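Inorganic pyrophosphatase (Anaplasma phagocytophilum, PDB 3LD3) probably catalyses the magnesium-dependent hydrolysis of inorganic pyrophosphate to two phosphate ions, working in the cytoplasm as a homohexamer. Local coordinates at residues L67-Y73 with H158-Y163; V91-A97 with A125-P131; D26-G30 with I80-I84. All blocks are in the same frame, centred on the assembly; numbering follows the deposited sequence.

Contact 1. Residues L67-Y73 with H158-Y163; sequences LPTAMYY and HFFSFY. With PO4 (phosphate ion), chain C.
Phe159 turns its edge to the ring of Tyr73, and this tilted edge-to-face pair joins the loop 67-73 to the helix carrying 158-162. Phe159 CZ stands 3.7 Å above the Tyr73 ring plane, over the middle of that ring, with the two planes inclined at 54°. Two aliphatic groups also touch the Phe159 ring: Leu67 CD1 meets CZ near the ring plane at 4.2 Å, and Met71 CB comes obliquely to CE1 at 3.8 Å. Beyond CB, Met71 SD lies 3.5 Å from Tyr163 CA, and a bend at the third torsion (chi3 81°) then swings CE to the edge of the His158 imidazole. Met71 SD is 5.4 Å from the centroid of the Phe159 ring, an oblique Met-aromatic contact. One hydrogen bond crosses between the segments: Thr69 OG1 donates to Tyr163 O over 2.8 Å, with a C=O...donor angle of 118°, the hydroxyl coming from the side of the carbonyl and tilted somewhat from its plane. It ties the threonine to the backbone of Tyr163. The Tyr163 side chain runs past Leu67 CD2 at its edge, and its OH donates to O3 of a phosphate ion at 2.6 Å. Arg65, Lys121 and Lys164 also bind this phosphate, and the Tyr73 ring also meets that of Tyr77, another predicted substrate ligand. On the far side, His158 NE2 is hydrogen-bonded to Phe162 O of a second subunit, and Met71 packs on its own copy there. The arrangement thus spans a subunit interface of the hexamer and the phosphate pocket of a family I pyrophosphatase, where Tyr163 is a predicted substrate ligand.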
ATOM      1  N   LEU A  67      12.414 -12.532   6.837  1.00  8.59           N
ATOM      2  CA  LEU A  67      12.784 -12.566   8.261  1.00  9.06           C
ATOM      3  C   LEU A  67      11.807 -13.502   8.965  1.00  9.73           C
ATOM      4  O   LEU A  67      10.609 -13.434   8.746  1.00  9.87           O
ATOM      5  CB  LEU A  67      12.707 -11.183   8.914  1.00  8.14           C
ATOM      6  CG  LEU A  67      13.506 -10.008   8.356  1.00  7.83           C
ATOM      7  CD1 LEU A  67      13.384  -8.760   9.249  1.00  9.94           C
ATOM      8  CD2 LEU A  67      14.965 -10.460   8.183  1.00  8.87           C
ATOM      9  N   PRO A  68      12.318 -14.401   9.831  1.00  9.44           N
ATOM     10  CA  PRO A  68      11.417 -15.299  10.505  1.00 10.47           C
ATOM     11  C   PRO A  68      10.671 -14.643  11.659  1.00 10.76           C
ATOM     12  O   PRO A  68       9.585 -15.111  12.015  1.00 12.24           O
ATOM     13  CB  PRO A  68      12.326 -16.435  10.987  1.00 10.56           C
ATOM     14  CG  PRO A  68      13.627 -15.999  10.881  1.00  9.79           C
ATOM     15  CD  PRO A  68      13.713 -14.829   9.927  1.00 10.59           C
ATOM     16  N   THR A  69      11.197 -13.521  12.130  1.00  9.03           N
ATOM     17  CA  THR A  69      10.627 -12.715  13.185  1.00  8.25           C
ATOM     18  C   THR A  69       9.675 -11.683  12.570  1.00  8.38           C
ATOM     19  O   THR A  69       9.833 -11.305  11.377  1.00  7.99           O
ATOM     20  CB  THR A  69      11.717 -12.029  13.975  1.00  8.51           C
ATOM     21  OG1 THR A  69      12.649 -11.363  13.099  1.00  7.96           O
ATOM     22  CG2 THR A  69      12.510 -13.130  14.831  1.00  8.44           C
ATOM     23  N   ALA A  70       8.705 -11.250  13.365  1.00  7.20           N
ATOM     24  CA  ALA A  70       7.692 -10.277  12.913  1.00  6.97           C
ATOM     25  C   ALA A  70       8.251  -8.888  13.160  1.00  6.50           C
ATOM     26  O   ALA A  70       7.754  -8.114  14.017  1.00  6.91           O
ATOM     27  CB  ALA A  70       6.364 -10.480  13.611  1.00  6.82           C
ATOM     28  N   MET A  71       9.369  -8.606  12.485  1.00  6.91           N
ATOM     29  CA  MET A  71      10.078  -7.318  12.610  1.00  6.13           C
ATOM     30  C   MET A  71      10.216  -6.696  11.223  1.00  6.22           C
ATOM     31  O   MET A  71      10.026  -7.372  10.230  1.00  6.82           O
ATOM     32  CB  MET A  71      11.451  -7.479  13.276  1.00  7.18           C
ATOM     33  CG  MET A  71      11.319  -8.169  14.610  1.00  7.70           C
ATOM     34  SD  MET A  71      12.746  -8.152  15.682  1.00  8.42           S
ATOM     35  CE  MET A  71      12.630  -6.547  16.415  1.00  7.17           C
ATOM     36  N   TYR A  72      10.540  -5.418  11.169  1.00  6.96           N
ATOM     37  CA  TYR A  72      10.727  -4.735   9.874  1.00  7.33           C
ATOM     38  C   TYR A  72      11.897  -3.789  10.036  1.00  7.64           C
ATOM     39  O   TYR A  72      12.156  -3.278  11.137  1.00  6.46           O
ATOM     40  CB  TYR A  72       9.416  -4.002   9.418  1.00  7.48           C
ATOM     41  CG  TYR A  72       9.047  -2.854  10.316  1.00  7.29           C
ATOM     42  CD1 TYR A  72       9.556  -1.585  10.107  1.00  9.95           C
ATOM     43  CD2 TYR A  72       8.162  -3.039  11.383  1.00  7.82           C
ATOM     44  CE1 TYR A  72       9.253  -0.520  10.943  1.00 10.05           C
ATOM     45  CE2 TYR A  72       7.839  -2.006  12.236  1.00  8.52           C
ATOM     46  CZ  TYR A  72       8.376  -0.728  12.031  1.00 10.61           C
ATOM     47  OH  TYR A  72       8.118   0.336  12.908  1.00  9.48           O
ATOM     48  N   TYR A  73      12.615  -3.537   8.937  1.00  8.28           N
ATOM     49  CA  TYR A  73      13.735  -2.578   8.982  1.00  9.29           C
ATOM     50  C   TYR A  73      13.229  -1.171   9.312  1.00 10.53           C
ATOM     51  O   TYR A  73      12.382  -0.636   8.612  1.00 11.99           O
ATOM     52  CB  TYR A  73      14.503  -2.614   7.661  1.00  9.87           C
ATOM     53  CG  TYR A  73      15.451  -3.794   7.590  1.00  9.49           C
ATOM     54  CD1 TYR A  73      16.805  -3.629   7.919  1.00 11.72           C
ATOM     55  CD2 TYR A  73      14.997  -5.060   7.241  1.00 11.49           C
ATOM     56  CE1 TYR A  73      17.689  -4.718   7.879  1.00 13.96           C
ATOM     57  CE2 TYR A  73      15.861  -6.165   7.208  1.00 13.15           C
ATOM     58  CZ  TYR A  73      17.213  -5.964   7.537  1.00 13.74           C
ATOM     59  OH  TYR A  73      18.043  -7.053   7.479  1.00 18.34           O
ATOM     60  N   HIS A 158      17.224  -2.420  19.448  1.00  7.67           N
ATOM     61  CA  HIS A 158      16.298  -3.519  19.703  1.00  7.44           C
ATOM     62  C   HIS A 158      16.151  -4.427  18.456  1.00  7.95           C
ATOM     63  O   HIS A 158      16.192  -5.679  18.542  1.00  7.99           O
ATOM     64  CB  HIS A 158      14.965  -2.926  20.184  1.00  7.60           C
ATOM     65  CG  HIS A 158      13.895  -3.925  20.435  1.00  5.80           C
ATOM     66  ND1 HIS A 158      13.189  -4.520  19.414  1.00  5.98           N
ATOM     67  CD2 HIS A 158      13.408  -4.447  21.590  1.00  9.13           C
ATOM     68  CE1 HIS A 158      12.300  -5.352  19.924  1.00  7.86           C
ATOM     69  NE2 HIS A 158      12.438  -5.352  21.247  1.00  8.97           N
ATOM     70  N   PHE A 159      15.986  -3.806  17.289  1.00  7.39           N
ATOM     71  CA  PHE A 159      15.869  -4.551  16.046  1.00  7.22           C
ATOM     72  C   PHE A 159      17.052  -5.516  15.849  1.00  7.47           C
ATOM     73  O   PHE A 159      16.868  -6.685  15.565  1.00  8.15           O
ATOM     74  CB  PHE A 159      15.703  -3.598  14.846  1.00  6.62           C
ATOM     75  CG  PHE A 159      15.635  -4.299  13.511  1.00  6.26           C
ATOM     76  CD1 PHE A 159      14.429  -4.818  13.042  1.00  6.60           C
ATOM     77  CD2 PHE A 159      16.782  -4.493  12.750  1.00  9.51           C
ATOM     78  CE1 PHE A 159      14.363  -5.516  11.815  1.00  8.15           C
ATOM     79  CE2 PHE A 159      16.722  -5.184  11.531  1.00  8.25           C
ATOM     80  CZ  PHE A 159      15.517  -5.682  11.059  1.00  7.53           C
ATOM     81  N   PHE A 160      18.273  -5.007  15.942  1.00  8.59           N
ATOM     82  CA  PHE A 160      19.425  -5.852  15.684  1.00  9.16           C
ATOM     83  C   PHE A 160      19.628  -6.866  16.817  1.00  9.32           C
ATOM     84  O   PHE A 160      20.097  -7.983  16.564  1.00  9.64           O
ATOM     85  CB  PHE A 160      20.665  -4.996  15.406  1.00  9.11           C
ATOM     86  CG  PHE A 160      20.612  -4.354  14.041  1.00  9.54           C
ATOM     87  CD1 PHE A 160      20.760  -5.144  12.912  1.00 10.54           C
ATOM     88  CD2 PHE A 160      20.278  -3.024  13.897  1.00 11.53           C
ATOM     89  CE1 PHE A 160      20.637  -4.593  11.634  1.00 11.99           C
ATOM     90  CE2 PHE A 160      20.169  -2.468  12.638  1.00 14.04           C
ATOM     91  CZ  PHE A 160      20.369  -3.249  11.512  1.00 13.34           C
ATOM     92  N   SER A 161      19.190  -6.501  18.019  1.00  9.59           N
ATOM     93  CA  SER A 161      19.283  -7.406  19.177  1.00 10.63           C
ATOM     94  C   SER A 161      18.399  -8.638  19.027  1.00 11.02           C
ATOM     95  O   SER A 161      18.754  -9.720  19.539  1.00 10.89           O
ATOM     96  CB  SER A 161      18.934  -6.679  20.482  1.00 10.40           C
ATOM     97  OG  SER A 161      19.943  -5.776  20.880  1.00 10.68           O
ATOM     98  N   PHE A 162      17.261  -8.513  18.320  1.00 10.24           N
ATOM     99  CA  PHE A 162      16.223  -9.546  18.384  1.00 10.87           C
ATOM    100  C   PHE A 162      15.773 -10.140  17.055  1.00 10.37           C
ATOM    101  O   PHE A 162      15.157 -11.220  17.025  1.00 10.47           O
ATOM    102  CB  PHE A 162      15.017  -9.046  19.208  1.00 10.37           C
ATOM    103  CG  PHE A 162      15.366  -8.693  20.628  1.00 12.51           C
ATOM    104  CD1 PHE A 162      15.880  -9.662  21.493  1.00 18.96           C
ATOM    105  CD2 PHE A 162      15.214  -7.399  21.111  1.00 10.80           C
ATOM    106  CE1 PHE A 162      16.238  -9.324  22.783  1.00 18.46           C
ATOM    107  CE2 PHE A 162      15.566  -7.056  22.410  1.00 14.43           C
ATOM    108  CZ  PHE A 162      16.083  -8.018  23.246  1.00 17.68           C
ATOM    109  N   TYR A 163      16.073  -9.474  15.941  1.00  9.85           N
ATOM    110  CA  TYR A 163      15.552  -9.944  14.656  1.00  9.29           C
ATOM    111  C   TYR A 163      16.064 -11.283  14.180  1.00 10.30           C
ATOM    112  O   TYR A 163      15.413 -11.929  13.357  1.00  9.82           O
ATOM    113  CB  TYR A 163      15.710  -8.908  13.540  1.00  8.47           C
ATOM    114  CG  TYR A 163      17.037  -8.794  12.842  1.00  8.01           C
ATOM    115  CD1 TYR A 163      17.110  -8.808  11.457  1.00 11.01           C
ATOM    116  CD2 TYR A 163      18.222  -8.659  13.551  1.00  8.98           C
ATOM    117  CE1 TYR A 163      18.340  -8.624  10.796  1.00  9.75           C
ATOM    118  CE2 TYR A 163      19.440  -8.502  12.902  1.00 11.73           C
ATOM    119  CZ  TYR A 163      19.478  -8.474  11.523  1.00 12.58           C
ATOM    120  OH  TYR A 163      20.693  -8.267  10.884  1.00 15.06           O
TER
HETATM  121  P   PO4 C 200      22.318  -9.686   7.729  1.00 43.15           P
HETATM  122  O1  PO4 C 200      23.429 -10.029   8.690  1.00 41.85           O
HETATM  123  O2  PO4 C 200      21.947 -10.886   6.876  1.00 42.88           O
HETATM  124  O3  PO4 C 200      21.071  -9.265   8.480  1.00 41.19           O
HETATM  125  O4  PO4 C 200      22.792  -8.526   6.853  1.00 42.70           O

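Contact 2. Residues V91-A97 with A125-P131; sequences VDVLVLA and AKVLAVP
Parallel pairing of strands 92-95 and 126-131 builds the part of the pyrophosphatase sheet from which Asp92, a predicted ligand of two magnesium ions, projects. The axes approach to 4.6 Å with their directions 33° apart, and the register sets Val93 beside Val127, Leu94 beside Leu128 and Val95 beside Ala129. The hydrogen bonds alternate as parallel strands require: Val127 N donates to Asp92 O, Leu94 N to Val127 O (2.7 Å), Ala129 N to Leu94 O (2.8 Å) and Leu96 N to Ala129 O. At the Asp92 end of this ladder a water bridges Asp92 N and Ala125 O. The side chains of Asp92 and Lys126 lie alongside each other and point the same way, closing a salt bridge of 2.9 Å between OD2 and NZ. The ammonium meets the anti side of OD2, 32° out of the carboxylate plane. A bend at the second torsion of Lys126 (chi2 -54°) carries its chain over to the aspartate. NZ also pairs with Asp124 OD1 and Tyr77 OH; as it contacts both of two close carboxylates, it probably eases their repulsion. On the face of Val93 and Val127 the contacts are apolar: Val93 CG1 touches Ala129 CB at 3.7 Å, and Val91 CG1 meets Val127 CG2 at the same distance. On the other face Leu94 CB rests on Leu128 CD1 at 3.9 Å. Beyond the ladder, Leu96 O is buried without a polar partner, facing Pro131 CD at 3.1 Å. Helix 180-195 covers Val91 and Val127 through Leu186, helix 150-162 covers Leu94 and Lys126 through Phe160, and strands 76-79 and 106-119 continue the sheet beyond the two outer edges of the pair.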
ATOM      1  N   VAL A  91      30.245  -1.622   3.748  1.00 12.31           N
ATOM      2  CA  VAL A  91      29.660  -0.989   4.913  1.00 11.65           C
ATOM      3  C   VAL A  91      28.143  -0.914   4.760  1.00 11.56           C
ATOM      4  O   VAL A  91      27.645  -0.498   3.711  1.00 10.74           O
ATOM      5  CB  VAL A  91      30.173   0.458   5.060  1.00 11.09           C
ATOM      6  CG1 VAL A  91      29.469   1.182   6.234  1.00 11.16           C
ATOM      7  CG2 VAL A  91      31.728   0.486   5.231  1.00 12.69           C
ATOM      8  N   ASP A  92      27.433  -1.375   5.787  1.00 12.44           N
ATOM      9  CA  ASP A  92      25.980  -1.342   5.826  1.00 11.63           C
ATOM     10  C   ASP A  92      25.516  -0.025   6.426  1.00 11.13           C
ATOM     11  O   ASP A  92      26.084   0.461   7.419  1.00 10.20           O
ATOM     12  CB  ASP A  92      25.460  -2.492   6.666  1.00 12.58           C
ATOM     13  CG  ASP A  92      25.781  -3.844   6.049  1.00 16.70           C
ATOM     14  OD1 ASP A  92      25.706  -3.964   4.804  1.00 19.75           O
ATOM     15  OD2 ASP A  92      26.126  -4.764   6.825  1.00 22.59           O
ATOM     16  N   VAL A  93      24.472   0.548   5.827  1.00  9.07           N
ATOM     17  CA  VAL A  93      23.921   1.813   6.250  1.00  8.51           C
ATOM     18  C   VAL A  93      22.400   1.744   6.387  1.00  7.94           C
ATOM     19  O   VAL A  93      21.691   1.293   5.462  1.00  8.82           O
ATOM     20  CB  VAL A  93      24.285   2.945   5.248  1.00  7.88           C
ATOM     21  CG1 VAL A  93      23.866   4.344   5.795  1.00  7.57           C
ATOM     22  CG2 VAL A  93      25.790   2.926   4.936  1.00 10.19           C
ATOM     23  N   LEU A  94      21.922   2.276   7.506  1.00  7.42           N
ATOM     24  CA  LEU A  94      20.534   2.589   7.749  1.00  7.76           C
ATOM     25  C   LEU A  94      20.299   4.045   7.342  1.00  7.66           C
ATOM     26  O   LEU A  94      20.890   4.978   7.895  1.00  6.50           O
ATOM     27  CB  LEU A  94      20.199   2.423   9.235  1.00  7.49           C
ATOM     28  CG  LEU A  94      20.266   0.968   9.755  1.00 10.76           C
ATOM     29  CD1 LEU A  94      20.683   0.931  11.270  1.00 15.03           C
ATOM     30  CD2 LEU A  94      18.977   0.284   9.502  1.00 14.50           C
ATOM     31  N   VAL A  95      19.440   4.243   6.354  1.00  7.28           N
ATOM     32  CA  VAL A  95      19.136   5.602   5.860  1.00  6.76           C
ATOM     33  C   VAL A  95      17.721   6.008   6.289  1.00  7.74           C
ATOM     34  O   VAL A  95      16.724   5.497   5.787  1.00  7.96           O
ATOM     35  CB  VAL A  95      19.272   5.681   4.307  1.00  6.04           C
ATOM     36  CG1 VAL A  95      18.976   7.109   3.836  1.00  7.60           C
ATOM     37  CG2 VAL A  95      20.618   5.242   3.859  1.00  6.72           C
ATOM     38  N   LEU A  96      17.629   6.900   7.262  1.00  7.82           N
ATOM     39  CA  LEU A  96      16.363   7.430   7.703  1.00  9.69           C
ATOM     40  C   LEU A  96      15.897   8.417   6.664  1.00  9.69           C
ATOM     41  O   LEU A  96      16.680   9.246   6.235  1.00 11.29           O
ATOM     42  CB  LEU A  96      16.520   8.119   9.072  1.00 10.72           C
ATOM     43  CG  LEU A  96      15.254   8.786   9.620  1.00 12.70           C
ATOM     44  CD1 LEU A  96      14.084   7.827   9.836  1.00 15.89           C
ATOM     45  CD2 LEU A  96      15.672   9.536  10.917  1.00 14.55           C
ATOM     46  N   ALA A  97      14.649   8.319   6.219  1.00  8.36           N
ATOM     47  CA  ALA A  97      14.060   9.266   5.254  1.00  7.98           C
ATOM     48  C   ALA A  97      12.578   9.451   5.502  1.00  7.89           C
ATOM     49  O   ALA A  97      11.975   8.700   6.275  1.00  8.79           O
ATOM     50  CB  ALA A  97      14.303   8.813   3.795  1.00  7.55           C
ATOM     51  N   ALA A 125      29.217  -3.361  12.379  1.00 19.51           N
ATOM     52  CA  ALA A 125      28.654  -2.061  12.710  1.00 17.57           C
ATOM     53  C   ALA A 125      27.656  -1.610  11.665  1.00 15.41           C
ATOM     54  O   ALA A 125      27.794  -1.942  10.495  1.00 16.67           O
ATOM     55  CB  ALA A 125      29.769  -1.014  12.842  1.00 17.72           C
ATOM     56  N   LYS A 126      26.669  -0.840  12.100  1.00 13.34           N
ATOM     57  CA  LYS A 126      25.641  -0.294  11.210  1.00 12.49           C
ATOM     58  C   LYS A 126      25.706   1.226  11.268  1.00 10.94           C
ATOM     59  O   LYS A 126      25.458   1.812  12.295  1.00 10.95           O
ATOM     60  CB  LYS A 126      24.256  -0.769  11.631  1.00 12.23           C
ATOM     61  CG  LYS A 126      24.083  -2.305  11.629  1.00 14.98           C
ATOM     62  CD  LYS A 126      24.459  -2.969  10.283  1.00 15.99           C
ATOM     63  CE  LYS A 126      24.293  -4.505  10.430  1.00 15.18           C
ATOM     64  NZ  LYS A 126      24.911  -5.279   9.358  1.00 16.60           N
ATOM     65  N   VAL A 127      26.070   1.853  10.156  1.00  9.51           N
ATOM     66  CA  VAL A 127      26.102   3.295  10.066  1.00  8.71           C
ATOM     67  C   VAL A 127      24.654   3.790   9.957  1.00  8.72           C
ATOM     68  O   VAL A 127      23.823   3.153   9.289  1.00  9.02           O
ATOM     69  CB  VAL A 127      26.924   3.733   8.836  1.00  8.80           C
ATOM     70  CG1 VAL A 127      26.830   5.274   8.569  1.00  7.58           C
ATOM     71  CG2 VAL A 127      28.379   3.330   8.995  1.00 10.64           C
ATOM     72  N   LEU A 128      24.349   4.874  10.655  1.00  7.34           N
ATOM     73  CA  LEU A 128      23.096   5.599  10.544  1.00  7.97           C
ATOM     74  C   LEU A 128      23.296   6.907   9.784  1.00  8.49           C
ATOM     75  O   LEU A 128      24.211   7.663  10.074  1.00  8.22           O
ATOM     76  CB  LEU A 128      22.509   5.910  11.917  1.00  8.73           C
ATOM     77  CG  LEU A 128      21.145   6.613  11.969  1.00  8.48           C
ATOM     78  CD1 LEU A 128      20.010   5.753  11.339  1.00  8.26           C
ATOM     79  CD2 LEU A 128      20.732   7.037  13.421  1.00  9.67           C
ATOM     80  N   ALA A 129      22.446   7.138   8.781  1.00  7.71           N
ATOM     81  CA  ALA A 129      22.579   8.312   7.915  1.00  7.40           C
ATOM     82  C   ALA A 129      21.215   8.961   7.628  1.00  7.25           C
ATOM     83  O   ALA A 129      20.151   8.337   7.795  1.00  7.96           O
ATOM     84  CB  ALA A 129      23.290   7.936   6.589  1.00  7.22           C
ATOM     85  N   VAL A 130      21.264  10.211   7.180  1.00  7.55           N
ATOM     86  CA  VAL A 130      20.092  10.928   6.704  1.00  7.66           C
ATOM     87  C   VAL A 130      20.402  11.390   5.287  1.00  7.91           C
ATOM     88  O   VAL A 130      21.574  11.420   4.891  1.00  9.57           O
ATOM     89  CB  VAL A 130      19.699  12.102   7.611  1.00  8.41           C
ATOM     90  CG1 VAL A 130      19.311  11.617   9.063  1.00  8.52           C
ATOM     91  CG2 VAL A 130      20.809  13.158   7.713  1.00  8.10           C
ATOM     92  N   PRO A 131      19.379  11.737   4.495  1.00  7.40           N
ATOM     93  CA  PRO A 131      19.683  12.217   3.140  1.00  7.62           C
ATOM     94  C   PRO A 131      20.568  13.461   3.165  1.00  8.57           C
ATOM     95  O   PRO A 131      20.472  14.270   4.091  1.00  9.04           O
ATOM     96  CB  PRO A 131      18.304  12.558   2.588  1.00  7.68           C
ATOM     97  CG  PRO A 131      17.364  11.712   3.367  1.00  6.20           C
ATOM     98  CD  PRO A 131      17.930  11.701   4.736  1.00  7.49           C
TER
HETATM   99  O   HOH W   1      29.054  -2.414   8.102  1.00 22.69           O

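Contact 3. Residues D26-G30 with I80-I84; sequences DIGSG and IPNTI
Two irregular segments pass each other most closely at Ser29 and Pro81, whose CA atoms are 5.1 Å apart. Gly28 and Asn82 both have positive phi (77° and 66°), which turns the chain on each side of the approach. No direct hydrogen bond joins the segments; Ser29 N and Pro81 O are 3.5 Å apart, but the angle is poor. The Pro81 ring instead packs against backbone, its CB 3.6 Å from Gly28 O, while Ile27 CG2 reaches Pro81 CG at 4.1 Å. Ser29 CB touches both Pro81 O (3.4 Å) and Ile80 CG2 (3.5 Å), which lie on the same side of it. With a first torsion of 50°, Ser29 OG hydrogen-bonds a water, which in turn donates to Asn82 O, making a polar bridge around the apolar contact. Within 80-84, Thr83 OG1 donates to Ile80 O over 2.7 Å, a side-chain bond that reaches back three residues. The same hydroxyl is hydrogen-bonded to Val91 N, next to strand 92-95. Asn38 of strand 37-41 binds Gly28 O through ND2, and this strand also packs on Pro81 through Val40. Helix 180-195 lies against Ser29 and Thr83 through Ile191. The contact lays the modelled N-terminus against the loop joining strands 76-79 and 92-95.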
ATOM      1  N   ASP A  26      31.553   1.266  -9.977  1.00 32.25           N
ATOM      2  CA  ASP A  26      31.140   2.328 -10.964  1.00 31.65           C
ATOM      3  C   ASP A  26      30.280   3.427 -10.312  1.00 29.47           C
ATOM      4  O   ASP A  26      30.474   4.608 -10.574  1.00 30.25           O
ATOM      5  CB  ASP A  26      30.406   1.712 -12.162  1.00 32.74           C
ATOM      6  CG  ASP A  26      30.321   2.674 -13.373  1.00 35.91           C
ATOM      7  OD1 ASP A  26      30.002   2.201 -14.493  1.00 39.74           O
ATOM      8  OD2 ASP A  26      30.578   3.896 -13.219  1.00 39.98           O
ATOM      9  N   ILE A  27      29.337   3.041  -9.460  1.00 26.71           N
ATOM     10  CA  ILE A  27      28.588   4.026  -8.667  1.00 23.70           C
ATOM     11  C   ILE A  27      29.590   4.664  -7.683  1.00 21.46           C
ATOM     12  O   ILE A  27      29.640   5.882  -7.506  1.00 21.89           O
ATOM     13  CB  ILE A  27      27.385   3.357  -7.945  1.00 23.62           C
ATOM     14  CG1 ILE A  27      26.358   2.862  -8.983  1.00 24.25           C
ATOM     15  CG2 ILE A  27      26.716   4.325  -6.956  1.00 21.29           C
ATOM     16  CD1 ILE A  27      25.371   1.841  -8.458  1.00 23.79           C
ATOM     17  N   GLY A  28      30.421   3.835  -7.069  1.00 18.83           N
ATOM     18  CA  GLY A  28      31.466   4.339  -6.153  1.00 17.60           C
ATOM     19  C   GLY A  28      30.886   4.742  -4.799  1.00 16.10           C
ATOM     20  O   GLY A  28      29.672   4.759  -4.622  1.00 15.10           O
ATOM     21  N   SER A  29      31.759   5.071  -3.839  1.00 13.57           N
ATOM     22  CA  SER A  29      31.320   5.399  -2.486  1.00 12.49           C
ATOM     23  C   SER A  29      30.909   6.857  -2.343  1.00 12.14           C
ATOM     24  O   SER A  29      30.340   7.221  -1.326  1.00 11.90           O
ATOM     25  CB  SER A  29      32.423   5.059  -1.488  1.00 11.54           C
ATOM     26  OG  SER A  29      33.650   5.604  -1.892  1.00 14.34           O
ATOM     27  N   GLY A  30      31.195   7.669  -3.359  1.00 12.39           N
ATOM     28  CA  GLY A  30      30.837   9.104  -3.392  1.00 13.00           C
ATOM     29  C   GLY A  30      32.055  10.009  -3.507  1.00 13.51           C
ATOM     30  O   GLY A  30      33.062   9.762  -2.835  1.00 13.55           O
ATOM     31  N   ILE A  80      27.291   0.855   1.085  1.00  8.55           N
ATOM     32  CA  ILE A  80      28.140   1.785   0.347  1.00  8.19           C
ATOM     33  C   ILE A  80      28.971   1.006  -0.665  1.00  8.77           C
ATOM     34  O   ILE A  80      29.789   0.138  -0.291  1.00  9.02           O
ATOM     35  CB  ILE A  80      29.098   2.587   1.283  1.00  8.03           C
ATOM     36  CG1 ILE A  80      28.345   3.254   2.438  1.00  8.59           C
ATOM     37  CG2 ILE A  80      29.848   3.613   0.461  1.00  7.92           C
ATOM     38  CD1 ILE A  80      29.267   3.911   3.490  1.00  8.24           C
ATOM     39  N   PRO A  81      28.770   1.272  -1.960  1.00 10.46           N
ATOM     40  CA  PRO A  81      29.613   0.602  -2.954  1.00 11.28           C
ATOM     41  C   PRO A  81      31.106   0.872  -2.786  1.00 13.21           C
ATOM     42  O   PRO A  81      31.495   1.953  -2.345  1.00 12.53           O
ATOM     43  CB  PRO A  81      29.131   1.205  -4.290  1.00 11.79           C
ATOM     44  CG  PRO A  81      27.769   1.673  -4.038  1.00 12.06           C
ATOM     45  CD  PRO A  81      27.784   2.173  -2.600  1.00 10.59           C
ATOM     46  N   ASN A  82      31.928  -0.112  -3.137  1.00 13.94           N
ATOM     47  CA  ASN A  82      33.367   0.076  -3.162  1.00 15.98           C
ATOM     48  C   ASN A  82      33.949   0.319  -1.778  1.00 15.13           C
ATOM     49  O   ASN A  82      34.833   1.179  -1.615  1.00 16.19           O
ATOM     50  CB  ASN A  82      33.741   1.260  -4.043  1.00 16.82           C
ATOM     51  CG  ASN A  82      34.164   0.857  -5.356  1.00 23.28           C
ATOM     52  OD1 ASN A  82      33.451   0.122  -6.047  1.00 30.40           O
ATOM     53  ND2 ASN A  82      35.353   1.316  -5.755  1.00 29.70           N
ATOM     54  N   THR A  83      33.413  -0.409  -0.805  1.00 15.02           N
ATOM     55  CA  THR A  83      33.915  -0.394   0.552  1.00 14.99           C
ATOM     56  C   THR A  83      34.145  -1.826   1.036  1.00 16.37           C
ATOM     57  O   THR A  83      33.449  -2.760   0.617  1.00 16.14           O
ATOM     58  CB  THR A  83      32.988   0.368   1.525  1.00 14.52           C
ATOM     59  OG1 THR A  83      31.683  -0.227   1.566  1.00 12.56           O
ATOM     60  CG2 THR A  83      32.904   1.829   1.135  1.00 12.65           C
ATOM     61  N   ILE A  84      35.146  -1.990   1.897  1.00 17.17           N
ATOM     62  CA  ILE A  84      35.363  -3.261   2.594  1.00 18.19           C
ATOM     63  C   ILE A  84      35.453  -3.008   4.093  1.00 18.46           C
ATOM     64  O   ILE A  84      36.456  -2.501   4.569  1.00 18.36           O
ATOM     65  CB  ILE A  84      36.625  -3.995   2.100  1.00 18.80           C
ATOM     66  CG1 ILE A  84      36.497  -4.347   0.627  1.00 19.66           C
ATOM     67  CG2 ILE A  84      36.831  -5.307   2.901  1.00 19.45           C
ATOM     68  CD1 ILE A  84      37.746  -4.947   0.029  1.00 22.88           C
TER
HETATM   69  O   HOH W   2      35.541   3.664  -2.432  1.00 17.72           O

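Contact 2, close to the centre of the chain, is held by a backbone ladder; contact 1 is equally buried but lies further out, at a subunit interface, and relies mainly on aromatic rings and a methionine. Contact 3 is only partly buried, and there van der Waals contacts and a bridging water take the place of direct hydrogen bonds. Contacts 1 and 2 meet through Phe160, whose CE2 lies 3.7 Å from Leu94 CD1. Contacts 2 and 3 join by backbone: Val91 O and Ile80 N are 3.0 Å apart, a probable hydrogen bond. Contacts 1 and 3, with centres about 27 Å apart, do not touch and lie on opposite sides of the chain's centre.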